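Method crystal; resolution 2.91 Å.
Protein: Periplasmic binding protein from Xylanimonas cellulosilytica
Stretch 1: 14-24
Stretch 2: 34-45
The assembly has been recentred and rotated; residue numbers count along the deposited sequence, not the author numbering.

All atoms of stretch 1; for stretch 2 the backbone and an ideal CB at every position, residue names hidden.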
# COMPACT_ATOMS: atom_id res chain seq x y z
N PRO A 14 2.97 -25.28 -21.57
CA PRO A 14 2.80 -25.59 -20.14
C PRO A 14 3.99 -25.12 -19.27
O PRO A 14 4.43 -25.86 -18.37
CB PRO A 14 2.67 -27.11 -20.14
CG PRO A 14 2.00 -27.41 -21.46
CD PRO A 14 2.54 -26.40 -22.44
N ALA A 15 4.46 -23.90 -19.50
CA ALA A 15 5.71 -23.40 -18.92
C ALA A 15 5.65 -23.02 -17.43
O ALA A 15 4.59 -22.95 -16.83
CB ALA A 15 6.24 -22.21 -19.75
N THR A 16 6.82 -22.78 -16.85
CA THR A 16 6.92 -22.12 -15.56
C THR A 16 7.78 -20.86 -15.68
O THR A 16 8.49 -20.68 -16.66
CB THR A 16 7.47 -23.04 -14.44
OG1 THR A 16 8.84 -23.37 -14.68
CG2 THR A 16 6.64 -24.30 -14.34
N ALA A 17 7.69 -20.00 -14.68
CA ALA A 17 8.48 -18.78 -14.60
C ALA A 17 9.18 -18.79 -13.26
O ALA A 17 8.56 -19.07 -12.23
CB ALA A 17 7.59 -17.56 -14.71
N SER A 18 10.48 -18.50 -13.26
CA SER A 18 11.28 -18.57 -12.05
C SER A 18 11.23 -17.24 -11.31
O SER A 18 11.48 -16.18 -11.90
CB SER A 18 12.71 -18.87 -12.43
OG SER A 18 13.24 -19.84 -11.56
N TYR A 19 10.89 -17.29 -10.03
CA TYR A 19 10.84 -16.06 -9.22
C TYR A 19 11.81 -16.13 -8.04
O TYR A 19 11.70 -17.01 -7.18
CB TYR A 19 9.43 -15.75 -8.72
CG TYR A 19 9.35 -14.38 -8.08
CD1 TYR A 19 9.41 -13.23 -8.86
CD2 TYR A 19 9.21 -14.23 -6.72
CE1 TYR A 19 9.34 -11.97 -8.29
CE2 TYR A 19 9.14 -12.97 -6.14
CZ TYR A 19 9.21 -11.84 -6.93
OH TYR A 19 9.14 -10.57 -6.38
N THR A 20 12.77 -15.19 -8.02
CA THR A 20 13.82 -15.19 -7.01
C THR A 20 13.91 -13.85 -6.32
O THR A 20 14.06 -12.81 -6.96
CB THR A 20 15.18 -15.53 -7.59
OG1 THR A 20 15.16 -16.88 -8.09
CG2 THR A 20 16.24 -15.43 -6.51
N TRP A 21 13.81 -13.88 -4.99
CA TRP A 21 13.81 -12.65 -4.22
C TRP A 21 14.51 -12.84 -2.87
O TRP A 21 14.75 -13.98 -2.44
CB TRP A 21 12.38 -12.15 -4.05
CG TRP A 21 11.56 -12.84 -2.99
CD1 TRP A 21 11.21 -12.32 -1.77
CD2 TRP A 21 10.95 -14.14 -3.06
NE1 TRP A 21 10.42 -13.22 -1.08
CE2 TRP A 21 10.26 -14.34 -1.86
CE3 TRP A 21 10.94 -15.15 -4.03
CZ2 TRP A 21 9.57 -15.52 -1.59
CZ3 TRP A 21 10.25 -16.31 -3.77
CH2 TRP A 21 9.57 -16.49 -2.56
N ASP A 22 14.85 -11.73 -2.22
CA ASP A 22 15.43 -11.80 -0.89
C ASP A 22 14.32 -11.80 0.16
O ASP A 22 13.79 -10.75 0.54
CB ASP A 22 16.44 -10.68 -0.68
CG ASP A 22 17.70 -10.85 -1.53
OD1 ASP A 22 18.41 -11.87 -1.37
OD2 ASP A 22 17.98 -9.97 -2.35
N ARG A 23 13.96 -13.00 0.62
CA ARG A 23 12.83 -13.19 1.51
C ARG A 23 13.14 -12.81 2.95
O ARG A 23 14.18 -13.18 3.51
CB ARG A 23 12.39 -14.66 1.49
CG ARG A 23 11.05 -14.89 2.14
CD ARG A 23 10.57 -16.30 1.92
NE ARG A 23 11.30 -17.26 2.75
CZ ARG A 23 11.02 -17.51 4.03
NH1 ARG A 23 10.02 -16.86 4.63
NH2 ARG A 23 11.74 -18.42 4.69
N ASN A 24 12.24 -12.04 3.56
CA ASN A 24 12.37 -11.80 4.97
C ASN A 24 11.90 -13.06 5.69
O ASN A 24 10.71 -13.42 5.64
CB ASN A 24 11.54 -10.60 5.42
CG ASN A 24 11.65 -10.37 6.91
OD1 ASN A 24 12.52 -10.94 7.57
ND2 ASN A 24 10.77 -9.54 7.46
N UNK A 34 15.61 -10.77 8.57
CA UNK A 34 16.83 -11.49 8.22
C UNK A 34 16.52 -12.05 6.84
O UNK A 34 15.61 -12.86 6.68
CB UNK A 34 17.20 -12.57 9.23
N UNK A 35 17.23 -11.56 5.83
CA UNK A 35 16.84 -11.87 4.45
C UNK A 35 17.63 -13.07 3.92
O UNK A 35 18.82 -13.22 4.21
CB UNK A 35 17.06 -10.65 3.55
N UNK A 36 16.94 -13.91 3.17
CA UNK A 36 17.54 -15.12 2.61
C UNK A 36 16.96 -15.34 1.23
O UNK A 36 15.76 -15.36 1.05
CB UNK A 36 17.30 -16.34 3.51
N UNK A 37 17.84 -15.47 0.24
CA UNK A 37 17.37 -15.59 -1.14
C UNK A 37 16.59 -16.88 -1.32
O UNK A 37 16.97 -17.94 -0.83
CB UNK A 37 18.54 -15.54 -2.12
N UNK A 38 15.48 -16.78 -2.04
CA UNK A 38 14.59 -17.91 -2.24
C UNK A 38 14.13 -17.95 -3.70
O UNK A 38 13.90 -16.91 -4.32
CB UNK A 38 13.39 -17.83 -1.29
N UNK A 39 14.02 -19.14 -4.26
CA UNK A 39 13.46 -19.26 -5.61
C UNK A 39 12.21 -20.14 -5.61
O UNK A 39 12.15 -21.15 -4.92
CB UNK A 39 14.50 -19.83 -6.57
N UNK A 40 11.21 -19.74 -6.38
CA UNK A 40 10.00 -20.52 -6.53
C UNK A 40 9.65 -20.62 -8.01
O UNK A 40 9.75 -19.63 -8.74
CB UNK A 40 8.85 -19.90 -5.73
N UNK A 41 9.28 -21.82 -8.47
CA UNK A 41 8.84 -21.98 -9.85
C UNK A 41 7.32 -21.81 -9.94
O UNK A 41 6.56 -22.67 -9.51
CB UNK A 41 9.26 -23.35 -10.39
N UNK A 42 6.91 -20.67 -10.50
CA UNK A 42 5.51 -20.29 -10.66
C UNK A 42 4.99 -20.79 -11.99
O UNK A 42 5.62 -20.57 -13.02
CB UNK A 42 5.34 -18.77 -10.56
N UNK A 43 3.81 -21.43 -11.99
CA UNK A 43 3.23 -21.84 -13.27
C UNK A 43 2.73 -20.64 -14.08
O UNK A 43 2.12 -19.73 -13.51
CB UNK A 43 2.08 -22.82 -13.03
N UNK A 44 2.98 -20.64 -15.39
CA UNK A 44 2.44 -19.61 -16.29
C UNK A 44 0.98 -19.91 -16.66
O UNK A 44 0.62 -21.06 -16.85
CB UNK A 44 3.29 -19.51 -17.56
N UNK A 45 0.17 -18.86 -16.79
CA UNK A 45 -1.28 -18.99 -17.00
C UNK A 45 -1.92 -19.87 -15.92
O UNK A 45 -2.57 -20.87 -16.26
CB UNK A 45 -1.57 -19.57 -18.39

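The two strands run antiparallel; from position 42 back to 35, paired residues send their side chains to the same face, while at 43 and Thr-16 they diverge, so each position of the second strand is read against its partner on the first.

Position 34 points its CB away from stretch 1, so many residues would serve; Val-34 is deposited, and its contribution is backbone, N donating to Asn-24 OD1 at 3.3 Å.

At 35 the ideal CB lies 4.3 Å from Asp-22 CB, on the face of Asp-22 and Asn-24. A broad or polar side chain could cover the backbone there. Tyr-35 (chi1 m) does so, its CD1 3.4 Å from Asp-22 O and its CE1 3.7 Å from Asn-24 CB.

Position 36 shares the other face with Arg-23, where an acid or a neutral polar residue would suit. Glu-36 makes no direct salt bridge; a water accepts from Arg-23 NH2 (3.2 Å) and donates weakly to Glu-36 OE1 (3.5 Å).

At 37 the ideal CB sits 3.7 Å from Asp-22 OD1, which favours a basic or neutral polar residue. The deposited Glu-37 goes against that charge rule, its OE1 4.2 Å from Asp-22 OD1, while its CG packs at 3.5 Å on Thr-20 CG2.

Position 38 opens between the Trp-21 ring and the Arg-23 chain; a small beta-branched residue, apolar or hydroxylated, would fit. Thr-38 lays its CB over the indole face, 4.3 Å from the centroid of the six-membered ring, and its CG2 reaches Trp-21 CH2 at 3.6 Å.

At 39, Thr-20 OG1 lies 3.4 Å from the ideal CB, inviting Ser, Thr or Asn. Thr-39 answers with an OG1 to Thr-20 OG1 hydrogen bond of 2.7 Å.

Position 40 faces the Trp-21 ring, its ideal CB 4.3 Å from CZ3, so Val, Ile or Leu are reasonable. Val-40 sets CG2 3.9 Å from CZ3 of Trp-21, at the ring edge.

Position 41 lies on the face of Ser-18, its ideal CB 4.3 Å from Thr-16 OG1 and 5.4 Å from Ser-18 OG; a short hydroxyl might meet the first, but a Glu or Gln could bend to the second. Glu-41 (chi1 m, chi2 m) bends back so that OE2 accepts from Ser-18 OG at 3.0 Å, while a water donates to OE1 at 2.9 Å.

At 42, on the face of Ala-17 and Tyr-19, a beta-branched apolar residue suits. Val-42 brings CG2 4.2 Å from Tyr-19 CB.

Position 43 points away, and its phi of -71° admits proline, the deposited Pro-43.

At 44 the CB points toward stretch 1, with Ala-15 and Ala-17 leaving room beside it; a modest apolar residue such as Val, Ile or Leu would suit. Val-44 places CG2 4.2 Å from both Ala-15 CB and Ala-17 CB.

Position 45, with positive phi, would suit Gly, Asn or Asp; Asp-45 touches nothing here.

Stretch 2 (34-45) VYEETTVEVPVD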
# COMPACT_ATOMS: atom_id res chain seq x y z
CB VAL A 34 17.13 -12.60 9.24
CG1 VAL A 34 18.20 -13.49 8.72
CG2 VAL A 34 17.57 -12.00 10.56
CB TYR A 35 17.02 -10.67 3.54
CG TYR A 35 16.17 -9.47 3.91
CD1 TYR A 35 14.82 -9.42 3.54
CD2 TYR A 35 16.69 -8.39 4.62
CE1 TYR A 35 14.02 -8.32 3.88
CE2 TYR A 35 15.91 -7.30 4.97
CZ TYR A 35 14.57 -7.27 4.59
OH TYR A 35 13.79 -6.20 4.93
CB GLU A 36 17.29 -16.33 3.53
CG GLU A 36 18.21 -16.34 4.76
CD GLU A 36 17.87 -17.44 5.78
OE1 GLU A 36 17.08 -18.38 5.46
OE2 GLU A 36 18.42 -17.36 6.91
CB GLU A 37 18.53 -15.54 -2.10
CG GLU A 37 18.15 -15.66 -3.55
CD GLU A 37 19.29 -15.27 -4.47
OE1 GLU A 37 19.37 -14.06 -4.81
OE2 GLU A 37 20.09 -16.15 -4.85
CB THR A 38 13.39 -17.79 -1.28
OG1 THR A 38 13.82 -18.05 0.06
CG2 THR A 38 12.28 -18.75 -1.66
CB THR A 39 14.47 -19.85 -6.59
OG1 THR A 39 15.64 -19.03 -6.61
CG2 THR A 39 13.87 -19.89 -7.96
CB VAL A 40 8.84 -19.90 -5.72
CG1 VAL A 40 7.54 -20.62 -6.02
CG2 VAL A 40 9.14 -20.00 -4.24
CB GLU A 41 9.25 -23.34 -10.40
CG GLU A 41 10.74 -23.68 -10.24
CD GLU A 41 11.66 -22.83 -11.11
OE1 GLU A 41 11.20 -22.33 -12.17
OE2 GLU A 41 12.86 -22.68 -10.74
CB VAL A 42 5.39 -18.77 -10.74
CG1 VAL A 42 3.93 -18.36 -10.73
CG2 VAL A 42 6.12 -18.14 -9.61
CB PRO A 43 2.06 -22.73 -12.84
CG PRO A 43 1.67 -22.21 -11.51
CD PRO A 43 2.97 -21.81 -10.85
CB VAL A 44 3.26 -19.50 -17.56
CG1 VAL A 44 2.68 -18.45 -18.46
CG2 VAL A 44 4.70 -19.18 -17.23
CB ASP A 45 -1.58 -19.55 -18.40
CG ASP A 45 -3.06 -19.37 -18.82
OD1 ASP A 45 -3.77 -18.55 -18.19
OD2 ASP A 45 -3.50 -20.04 -19.79
O HOH W 1 11.77 -21.87 -15.02
O HOH W 2 14.46 -19.35 3.36
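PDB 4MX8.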